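Local coordinates for PbSGBP-B lipoprotein (Prevotella bryantii B14, PDB 6D2Y), which probably binds polysaccharides at the bacterial surface, as a glycan-binding lipoprotein of a polysaccharide utilization locus, and carries a bound magnesium ion, at residues A[257-263]-A[446-452]; A[325-331]-A[371-377]; A[140-144]-A[252-256]. The contacts are given in a common frame with arbitrary orientation. Residues are numbered along the deposited sequence.

How the contacts relate
Contacts 1 and 2 lie in one domain, which belongs to the SGBP-B xyloglucan-binding family, with centres about 14 Å apart; along the chain, contact 2 is nested inside the loop that contact 1 closes. They touch through packing, with Ile449 CD1 3.6 Å from Trp325 CD2. Contact 3 joins this domain to the IPT/TIG domain before it, and its centre is also about 14 Å from that of contact 1. Magnesium links these two: Asn257 and Asp452 of contact 1 and Ser255 of contact 3 all bind it, and Lys450 NZ is 3.1 Å from Thr252 OG1, a probable hydrogen bond. Contacts 2 and 3 do not touch; their nearest atoms are about 12 Å apart.

Contact 1. Residues A[257-263]-A[446-452]. With MG (magnesium ion), chain B.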
loop_
_atom_site.group_PDB
_atom_site.type_symbol
_atom_site.label_atom_id
_atom_site.label_comp_id
_atom_site.label_asym_id
_atom_site.label_seq_id
_atom_site.Cartn_x
_atom_site.Cartn_y
_atom_site.Cartn_z
ATOM N N ASN A 257 0.594 19.860 14.660
ATOM C CA ASN A 257 -0.039 19.049 15.687
ATOM C C ASN A 257 -0.165 17.599 15.245
ATOM O O ASN A 257 -0.303 17.290 14.059
ATOM C CB ASN A 257 -1.427 19.595 16.028
ATOM C CG ASN A 257 -1.371 20.907 16.776
ATOM O OD1 ASN A 257 -0.474 21.134 17.585
ATOM N ND2 ASN A 257 -2.330 21.783 16.506
ATOM N N TYR A 258 -0.112 16.707 16.227
ATOM C CA TYR A 258 -0.419 15.301 16.038
ATOM C C TYR A 258 -1.442 14.886 17.082
ATOM O O TYR A 258 -1.644 15.566 18.091
ATOM C CB TYR A 258 0.834 14.420 16.151
ATOM C CG TYR A 258 1.546 14.554 17.480
ATOM C CD1 TYR A 258 2.624 15.417 17.628
ATOM C CD2 TYR A 258 1.132 13.828 18.591
ATOM C CE1 TYR A 258 3.273 15.548 18.844
ATOM C CE2 TYR A 258 1.769 13.958 19.809
ATOM C CZ TYR A 258 2.841 14.815 19.929
ATOM O OH TYR A 258 3.478 14.937 21.142
HETATM N N MSE A 259 -2.079 13.750 16.837
HETATM C CA MSE A 259 -3.010 13.180 17.798
HETATM C C MSE A 259 -2.373 11.950 18.427
HETATM O O MSE A 259 -1.760 11.143 17.731
HETATM C CB MSE A 259 -4.340 12.856 17.114
HETATM C CG MSE A 259 -5.470 12.407 18.023
HETATM SE SE MSE A 259 -5.391 10.532 18.531
HETATM C CE MSE A 259 -5.882 9.753 16.824
ATOM N N GLN A 260 -2.497 11.815 19.745
ATOM C CA GLN A 260 -1.785 10.785 20.489
ATOM C C GLN A 260 -2.771 9.869 21.199
ATOM O O GLN A 260 -3.656 10.340 21.922
ATOM C CB GLN A 260 -0.824 11.403 21.507
ATOM C CG GLN A 260 -0.109 10.376 22.374
ATOM C CD GLN A 260 0.816 11.016 23.388
ATOM O OE1 GLN A 260 1.709 11.789 23.039
ATOM N NE2 GLN A 260 0.619 10.679 24.654
ATOM N N ILE A 261 -2.606 8.566 20.991
ATOM C CA ILE A 261 -3.356 7.540 21.704
ATOM C C ILE A 261 -2.431 6.915 22.738
ATOM O O ILE A 261 -1.305 6.515 22.413
ATOM C CB ILE A 261 -3.907 6.478 20.738
ATOM C CG1 ILE A 261 -4.828 7.116 19.697
ATOM C CG2 ILE A 261 -4.632 5.381 21.498
ATOM C CD1 ILE A 261 -5.336 6.136 18.660
ATOM N N GLY A 262 -2.898 6.833 23.981
ATOM C CA GLY A 262 -2.066 6.355 25.064
ATOM C C GLY A 262 -1.117 7.429 25.564
ATOM O O GLY A 262 -1.032 8.538 25.033
ATOM N N ASN A 263 -0.384 7.081 26.617
ATOM C CA ASN A 263 0.572 7.997 27.220
ATOM C C ASN A 263 1.569 7.187 28.036
ATOM O O ASN A 263 1.431 5.972 28.193
ATOM C CB ASN A 263 -0.129 9.052 28.086
ATOM C CG ASN A 263 0.640 10.359 28.152
ATOM O OD1 ASN A 263 1.790 10.440 27.715
ATOM N ND2 ASN A 263 0.006 11.391 28.699
ATOM N N THR A 446 2.628 -0.382 27.617
ATOM C CA THR A 446 2.227 1.003 27.847
ATOM C C THR A 446 2.447 1.734 26.530
ATOM O O THR A 446 3.448 2.442 26.357
ATOM C CB THR A 446 3.024 1.643 28.984
ATOM O OG1 THR A 446 4.426 1.544 28.702
ATOM C CG2 THR A 446 2.727 0.948 30.307
ATOM N N PRO A 447 1.537 1.577 25.575
ATOM C CA PRO A 447 1.797 2.067 24.221
ATOM C C PRO A 447 1.520 3.553 24.071
ATOM O O PRO A 447 0.622 4.118 24.699
ATOM C CB PRO A 447 0.830 1.242 23.365
ATOM C CG PRO A 447 -0.331 1.006 24.275
ATOM C CD PRO A 447 0.228 0.905 25.677
ATOM N N ILE A 448 2.327 4.184 23.222
ATOM C CA ILE A 448 2.135 5.567 22.803
ATOM C C ILE A 448 2.074 5.571 21.284
ATOM O O ILE A 448 3.045 5.188 20.618
ATOM C CB ILE A 448 3.256 6.489 23.306
ATOM C CG1 ILE A 448 3.135 6.706 24.817
ATOM C CG2 ILE A 448 3.214 7.820 22.565
ATOM C CD1 ILE A 448 3.996 7.843 25.349
ATOM N N ILE A 449 0.937 5.985 20.738
ATOM C CA ILE A 449 0.715 6.009 19.298
ATOM C C ILE A 449 0.363 7.433 18.907
ATOM O O ILE A 449 -0.705 7.941 19.271
ATOM C CB ILE A 449 -0.384 5.034 18.862
ATOM C CG1 ILE A 449 0.043 3.594 19.136
ATOM C CG2 ILE A 449 -0.735 5.251 17.397
ATOM C CD1 ILE A 449 -1.094 2.606 19.076
ATOM N N LYS A 450 1.257 8.076 18.171
ATOM C CA LYS A 450 1.022 9.412 17.654
ATOM C C LYS A 450 0.603 9.308 16.197
ATOM O O LYS A 450 1.253 8.623 15.405
ATOM C CB LYS A 450 2.268 10.280 17.818
ATOM C CG LYS A 450 2.720 10.366 19.265
ATOM C CD LYS A 450 3.915 11.286 19.450
ATOM C CE LYS A 450 4.295 11.375 20.922
ATOM N NZ LYS A 450 5.544 12.155 21.124
ATOM N N ILE A 451 -0.495 9.970 15.853
ATOM C CA ILE A 451 -1.088 9.868 14.528
ATOM C C ILE A 451 -1.231 11.268 13.957
ATOM O O ILE A 451 -1.596 12.209 14.671
ATOM C CB ILE A 451 -2.451 9.144 14.585
ATOM C CG1 ILE A 451 -2.249 7.675 14.948
ATOM C CG2 ILE A 451 -3.197 9.269 13.266
ATOM C CD1 ILE A 451 -3.525 6.942 15.305
ATOM N N ASP A 452 -0.925 11.409 12.671
ATOM C CA ASP A 452 -1.191 12.652 11.969
ATOM C C ASP A 452 -1.471 12.323 10.508
ATOM O O ASP A 452 -1.123 11.247 10.016
ATOM C CB ASP A 452 -0.020 13.639 12.133
ATOM C CG ASP A 452 -0.288 14.982 11.484
ATOM O OD1 ASP A 452 0.648 15.559 10.892
ATOM O OD2 ASP A 452 -1.440 15.452 11.555
HETATM MG MG MG B . -0.201 17.681 11.629
HETATM O O HOH W 1 -0.042 17.639 9.619
#
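A magnesium ion sits at one end of this strand pair and is bound by both segments: Asn257 gives its backbone O (2.5 Å to MG), while Asp452 chelates MG with OD1 (2.4 Å) and OD2 (2.5 Å). A water lies 2.0 Å from the ion, and Asp225, Asp227 and Ser255 complete the site. The shared metal explains why acceptors Asn257 O and Asp452 OD2 can lie 3.3 Å apart.

Strands 258-261 and 449-452 run antiparallel, at 150° with axes 4.4 Å apart. Two hydrogen-bonded pairs define the register: Met259 N to Ile451 O (2.7 Å) with Ile451 N to Met259 O (2.6 Å), and Ile261 N to Ile449 O (2.6 Å) with Ile449 N to Ile261 O (2.8 Å). Gln260 and Lys450 form the non-hydrogen-bonded pair between them. On their face, Lys450 CD lies over the Tyr258 ring, 3.9 Å from its centroid, a CH-pi contact; Lys450 NZ bonds Thr252 and, weakly, Tyr258 OH (3.5 Å), which also bonds Asp250. Gly262 (phi 79°) stays close: its CA is 3.5 Å from Pro447 O, with which an ideal CB would clash at 2.1 Å.

The opposite face carries selenomethionine Met259, Ile261, Ile449 and Ile451, with Ile261 CD1 3.9 Å from Ile451 CD1. Ile261 and Ile449 pack on strand 423-428 of the other sheet, the apolar interior of a beta sandwich with magnesium at the end of this strand pair.

Contact 2. Residues A[325-331]-A[371-377]; sequences WGAGPMQ and RAIYMPW
Segments 325-331 and 371-377 pair as antiparallel strands at one end and meet through aromatic packing at the other. In the backbone ladder, Met330 and Tyr374 are a hydrogen-bonded pair (CA to CA 4.9 Å; both chi1 t, on one face), with Met330 N to Tyr374 O at 2.9 Å and Tyr374 N to Met330 O at 2.8 Å. Gln331 and Ile373 follow as a non-hydrogen-bonded pair (CA to CA 4.4 Å). Residues 325-329 form an irregular loop turning through Gly328 (phi 79°, psi 99°). Pro376 (phi -68°, psi -13°) and Trp377 (-74°, -10°) turn the other chain, with CA of Gly326 and Trp377 5.1 Å apart.

Aromatic contacts fill that loop. Trp377 (chi1 52°, p; chi2 -96°) points its edge at the face of Trp325 (chi1 174°, t; chi2 33°), a T-shaped pair with five-membered-ring centroids 4.5 Å apart and planes at 66°. Ala327 CA lies over a face of Trp377, 4.0 Å from the six-membered-ring centroid (CH-pi). Trp325 CZ3 meets Pro376 CD (3.5 Å) and Tyr374 CD2 (4.0 Å).

Apolar contacts are Pro329 CB to Ile373 CG2 (3.4 Å) and Pro329 CG to CE of selenomethionine Met375 (3.7 Å). Polar ones are Trp325 NE1 to Gly328 O (3.0 Å), within 325-331, and Arg371 NH1 to Gln331 OE1 (2.8 Å); Arg371 NH2 bonds Phe363 O.

The ladder adds 372-374 as the outermost strand of a beta-sandwich sheet ordered 279-282, 423-428, 330-335, 372-374. Met330 reaches strand 311-318 (Met317) and Tyr374 strand 393-398 (Val395, Ile397), both in the opposing sheet.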
loop_
_atom_site.group_PDB
_atom_site.type_symbol
_atom_site.label_atom_id
_atom_site.label_comp_id
_atom_site.label_asym_id
_atom_site.label_seq_id
_atom_site.Cartn_x
_atom_site.Cartn_y
_atom_site.Cartn_z
ATOM N N TRP A 325 3.852 -0.962 21.205
ATOM C CA TRP A 325 2.447 -1.342 21.105
ATOM C C TRP A 325 2.390 -2.835 20.816
ATOM O O TRP A 325 2.696 -3.269 19.699
ATOM C CB TRP A 325 1.749 -0.535 20.013
ATOM C CG TRP A 325 0.338 -0.951 19.737
ATOM C CD1 TRP A 325 -0.566 -1.438 20.635
ATOM C CD2 TRP A 325 -0.332 -0.911 18.472
ATOM N NE1 TRP A 325 -1.760 -1.707 20.006
ATOM C CE2 TRP A 325 -1.642 -1.390 18.678
ATOM C CE3 TRP A 325 0.048 -0.517 17.186
ATOM C CZ2 TRP A 325 -2.573 -1.486 17.646
ATOM C CZ3 TRP A 325 -0.878 -0.613 16.163
ATOM C CH2 TRP A 325 -2.173 -1.093 16.399
ATOM N N GLY A 326 2.002 -3.619 21.817
ATOM C CA GLY A 326 2.039 -5.061 21.685
ATOM C C GLY A 326 0.739 -5.762 22.013
ATOM O O GLY A 326 0.671 -6.994 21.975
ATOM N N ALA A 327 -0.304 -5.004 22.340
ATOM C CA ALA A 327 -1.592 -5.612 22.635
ATOM C C ALA A 327 -2.699 -4.647 22.245
ATOM O O ALA A 327 -2.485 -3.440 22.118
ATOM C CB ALA A 327 -1.713 -5.998 24.114
ATOM N N GLY A 328 -3.890 -5.198 22.056
ATOM C CA GLY A 328 -5.047 -4.394 21.760
ATOM C C GLY A 328 -5.101 -3.976 20.313
ATOM O O GLY A 328 -4.448 -3.016 19.888
ATOM N N PRO A 329 -5.887 -4.700 19.525
ATOM C CA PRO A 329 -5.965 -4.403 18.094
ATOM C C PRO A 329 -6.621 -3.056 17.844
ATOM O O PRO A 329 -7.580 -2.672 18.517
ATOM C CB PRO A 329 -6.817 -5.550 17.541
ATOM C CG PRO A 329 -6.819 -6.609 18.608
ATOM C CD PRO A 329 -6.720 -5.855 19.898
HETATM N N MSE A 330 -6.187 -2.371 16.817
HETATM C CA MSE A 330 -6.696 -1.099 16.479
HETATM C C MSE A 330 -7.850 -1.187 15.582
HETATM O O MSE A 330 -7.700 -1.426 14.427
HETATM C CB MSE A 330 -5.613 -0.323 15.766
HETATM C CG MSE A 330 -5.982 1.120 15.498
HETATM SE SE MSE A 330 -4.809 2.240 14.465
HETATM C CE MSE A 330 -3.391 2.505 15.686
ATOM N N GLN A 331 -9.017 -0.929 16.095
ATOM C CA GLN A 331 -10.241 -0.971 15.309
ATOM C C GLN A 331 -10.537 0.436 14.806
ATOM O O GLN A 331 -10.725 1.360 15.605
ATOM C CB GLN A 331 -11.405 -1.527 16.130
ATOM C CG GLN A 331 -11.062 -2.840 16.823
ATOM C CD GLN A 331 -12.277 -3.677 17.173
ATOM O OE1 GLN A 331 -13.361 -3.486 16.621
ATOM N NE2 GLN A 331 -12.095 -4.626 18.086
ATOM N N ARG A 371 -15.467 -2.966 10.030
ATOM C CA ARG A 371 -14.445 -2.006 10.414
ATOM C C ARG A 371 -13.082 -2.654 10.231
ATOM O O ARG A 371 -12.949 -3.879 10.281
ATOM C CB ARG A 371 -14.631 -1.519 11.859
ATOM C CG ARG A 371 -13.921 -2.347 12.921
ATOM C CD ARG A 371 -14.617 -3.679 13.167
ATOM N NE ARG A 371 -16.063 -3.535 13.317
ATOM C CZ ARG A 371 -16.669 -3.219 14.458
ATOM N NH1 ARG A 371 -15.955 -3.009 15.555
ATOM N NH2 ARG A 371 -17.991 -3.112 14.501
ATOM N N ALA A 372 -12.074 -1.819 9.998
ATOM C CA ALA A 372 -10.714 -2.308 9.838
ATOM C C ALA A 372 -10.068 -2.520 11.199
ATOM O O ALA A 372 -10.275 -1.737 12.131
ATOM C CB ALA A 372 -9.882 -1.330 9.012
ATOM N N ILE A 373 -9.290 -3.591 11.314
ATOM C CA ILE A 373 -8.588 -3.930 12.545
ATOM C C ILE A 373 -7.108 -4.081 12.212
ATOM O O ILE A 373 -6.705 -5.052 11.558
ATOM C CB ILE A 373 -9.148 -5.199 13.202
ATOM C CG1 ILE A 373 -10.679 -5.175 13.179
ATOM C CG2 ILE A 373 -8.641 -5.320 14.624
ATOM C CD1 ILE A 373 -11.334 -6.173 14.119
ATOM N N TYR A 374 -6.303 -3.120 12.660
ATOM C CA TYR A 374 -4.876 -3.073 12.371
ATOM C C TYR A 374 -4.096 -3.564 13.584
ATOM O O TYR A 374 -4.299 -3.072 14.700
ATOM C CB TYR A 374 -4.453 -1.651 12.002
ATOM C CG TYR A 374 -2.982 -1.476 11.680
ATOM C CD1 TYR A 374 -2.365 -2.233 10.697
ATOM C CD2 TYR A 374 -2.217 -0.537 12.352
ATOM C CE1 TYR A 374 -1.021 -2.063 10.402
ATOM C CE2 TYR A 374 -0.880 -0.354 12.065
ATOM C CZ TYR A 374 -0.286 -1.120 11.092
ATOM O OH TYR A 374 1.049 -0.940 10.810
HETATM N N MSE A 375 -3.213 -4.531 13.366
HETATM C CA MSE A 375 -2.467 -5.117 14.472
HETATM C C MSE A 375 -1.092 -5.614 14.031
HETATM O O MSE A 375 -0.871 -6.822 13.936
HETATM C CB MSE A 375 -3.236 -6.289 15.094
HETATM C CG MSE A 375 -3.877 -7.254 14.088
HETATM SE SE MSE A 375 -5.457 -8.181 14.741
HETATM C CE MSE A 375 -4.736 -8.739 16.450
ATOM N N PRO A 376 -0.155 -4.698 13.773
ATOM C CA PRO A 376 1.190 -5.127 13.358
ATOM C C PRO A 376 1.966 -5.831 14.457
ATOM O O PRO A 376 2.996 -6.452 14.162
ATOM C CB PRO A 376 1.867 -3.814 12.953
ATOM C CG PRO A 376 1.183 -2.780 13.778
ATOM C CD PRO A 376 -0.250 -3.235 13.916
ATOM N N TRP A 377 1.509 -5.756 15.709
ATOM C CA TRP A 377 2.155 -6.484 16.792
ATOM C C TRP A 377 1.867 -7.979 16.749
ATOM O O TRP A 377 2.508 -8.737 17.485
ATOM C CB TRP A 377 1.720 -5.907 18.143
ATOM C CG TRP A 377 0.236 -5.792 18.325
ATOM C CD1 TRP A 377 -0.533 -4.685 18.106
ATOM C CD2 TRP A 377 -0.655 -6.816 18.784
ATOM N NE1 TRP A 377 -1.850 -4.959 18.391
ATOM C CE2 TRP A 377 -1.951 -6.261 18.810
ATOM C CE3 TRP A 377 -0.484 -8.150 19.171
ATOM C CZ2 TRP A 377 -3.069 -6.992 19.207
ATOM C CZ3 TRP A 377 -1.596 -8.873 19.564
ATOM C CH2 TRP A 377 -2.871 -8.294 19.580
#

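Contact 3. Residues A[140-144]-A[252-256]. With MG (magnesium ion), chain B.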
loop_
_atom_site.group_PDB
_atom_site.type_symbol
_atom_site.label_atom_id
_atom_site.label_comp_id
_atom_site.label_asym_id
_atom_site.label_seq_id
_atom_site.Cartn_x
_atom_site.Cartn_y
_atom_site.Cartn_z
ATOM N N ASN A 140 7.762 6.746 4.456
ATOM C CA ASN A 140 7.128 7.926 5.041
ATOM C C ASN A 140 6.830 8.872 3.886
ATOM O O ASN A 140 7.735 9.535 3.374
ATOM C CB ASN A 140 8.029 8.587 6.077
ATOM C CG ASN A 140 7.417 9.846 6.683
ATOM O OD1 ASN A 140 6.314 10.259 6.325
ATOM N ND2 ASN A 140 8.138 10.455 7.617
ATOM N N GLU A 141 5.565 8.939 3.484
ATOM C CA GLU A 141 5.187 9.874 2.436
ATOM C C GLU A 141 5.397 11.325 2.853
ATOM O O GLU A 141 5.389 12.209 1.987
ATOM C CB GLU A 141 3.731 9.644 2.039
ATOM C CG GLU A 141 3.491 8.227 1.561
ATOM C CD GLU A 141 2.049 7.961 1.190
ATOM O OE1 GLU A 141 1.240 8.913 1.203
ATOM O OE2 GLU A 141 1.722 6.796 0.890
ATOM N N TRP A 142 5.573 11.595 4.154
ATOM C CA TRP A 142 5.856 12.934 4.659
ATOM C C TRP A 142 7.273 13.053 5.218
ATOM O O TRP A 142 7.508 13.754 6.203
ATOM C CB TRP A 142 4.810 13.325 5.700
ATOM C CG TRP A 142 3.492 13.747 5.090
ATOM C CD1 TRP A 142 2.717 13.024 4.231
ATOM C CD2 TRP A 142 2.809 14.992 5.291
ATOM N NE1 TRP A 142 1.589 13.734 3.893
ATOM C CE2 TRP A 142 1.623 14.947 4.530
ATOM C CE3 TRP A 142 3.083 16.137 6.044
ATOM C CZ2 TRP A 142 0.716 16.001 4.501
ATOM C CZ3 TRP A 142 2.189 17.177 6.012
ATOM C CH2 TRP A 142 1.018 17.106 5.248
ATOM N N ALA A 143 8.231 12.415 4.556
ATOM C CA ALA A 143 9.605 12.432 5.030
ATOM C C ALA A 143 10.244 13.788 4.778
ATOM O O ALA A 143 10.120 14.360 3.691
ATOM C CB ALA A 143 10.420 11.338 4.344
ATOM N N LYS A 144 10.936 14.297 5.791
ATOM C CA LYS A 144 11.633 15.567 5.680
ATOM C C LYS A 144 12.965 15.390 4.954
ATOM O O LYS A 144 13.463 14.276 4.766
ATOM C CB LYS A 144 11.860 16.176 7.062
ATOM C CG LYS A 144 10.721 15.945 8.038
ATOM C CD LYS A 144 10.957 16.669 9.354
ATOM C CE LYS A 144 9.642 17.048 10.008
ATOM N NZ LYS A 144 8.623 17.440 8.996
ATOM N N THR A 252 8.909 16.211 18.530
ATOM C CA THR A 252 8.667 14.951 17.841
ATOM C C THR A 252 7.658 15.076 16.708
ATOM O O THR A 252 7.315 14.059 16.095
ATOM C CB THR A 252 8.183 13.894 18.838
ATOM O OG1 THR A 252 6.765 14.032 19.032
ATOM C CG2 THR A 252 8.893 14.050 20.173
ATOM N N SER A 253 7.172 16.283 16.427
ATOM C CA SER A 253 6.124 16.459 15.430
ATOM C C SER A 253 6.632 16.133 14.032
ATOM O O SER A 253 7.766 16.459 13.668
ATOM C CB SER A 253 5.596 17.893 15.461
ATOM O OG SER A 253 4.649 18.075 16.498
ATOM N N LEU A 254 5.778 15.482 13.244
ATOM C CA LEU A 254 6.042 15.330 11.819
ATOM C C LEU A 254 5.702 16.611 11.070
ATOM O O LEU A 254 6.491 17.093 10.250
ATOM C CB LEU A 254 5.237 14.156 11.262
ATOM C CG LEU A 254 5.129 14.066 9.742
ATOM C CD1 LEU A 254 6.436 13.568 9.142
ATOM C CD2 LEU A 254 3.968 13.175 9.347
ATOM N N SER A 255 4.524 17.174 11.345
ATOM C CA SER A 255 4.117 18.439 10.742
ATOM C C SER A 255 3.024 19.027 11.633
ATOM O O SER A 255 1.875 18.576 11.583
ATOM C CB SER A 255 3.630 18.249 9.316
ATOM O OG SER A 255 3.288 19.494 8.733
ATOM N N GLY A 256 3.395 20.017 12.441
ATOM C CA GLY A 256 2.420 20.657 13.307
ATOM C C GLY A 256 1.873 19.691 14.340
ATOM O O GLY A 256 2.576 18.802 14.837
HETATM MG MG MG B . -0.201 17.681 11.629
HETATM O O HOH W 1 -0.042 17.639 9.619
#
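Two loops from different domains meet here, mostly through side chains. With chi1 178° (t) and chi2 -1°, Asn140 places OD1 to accept from Trp142 N at 2.7 Å, an Asx turn. It coincides with a type I beta turn from Asn140 to Ala143, whose bond, Ala143 N to Asn140 O, is weak at 3.2 Å. The turn directs Trp142 toward 252-256.

Leu254 fills the space facing it. With chi1 166° (t) and chi2 75° (p), its CD2 packs 3.7 Å from Trp142 CB, while its CD1 lies 3.1 Å from Trp142 O and 3.9 Å from Asn140 ND2. Trp142 (chi1 -78°, m; chi2 56°) brings the edge of its ring to Ser255, CZ3 being 3.7 Å from OG; its NE1 bonds Asp218 O.

Lys144 starts with chi1 -37° (m), extends through two t torsions and bends at chi4 -36° (m), so that NZ donates to Leu254 O at 2.5 Å, a very short hydrogen bond. Within 252-256, Ser253 OG donates to Gly256 O at 2.8 Å, and Ser255 O binds MG at 2.3 Å.

Only 252 Å² is buried between the segments. Glu141 takes no part between them, but its salt bridges to Arg455 (strand 449-458) and Lys314 (strand 311-318) tie 140-144 to the same domain. The arrangement is a junction between an IPT/TIG domain and the following glycan-binding domain, beside the magnesium site.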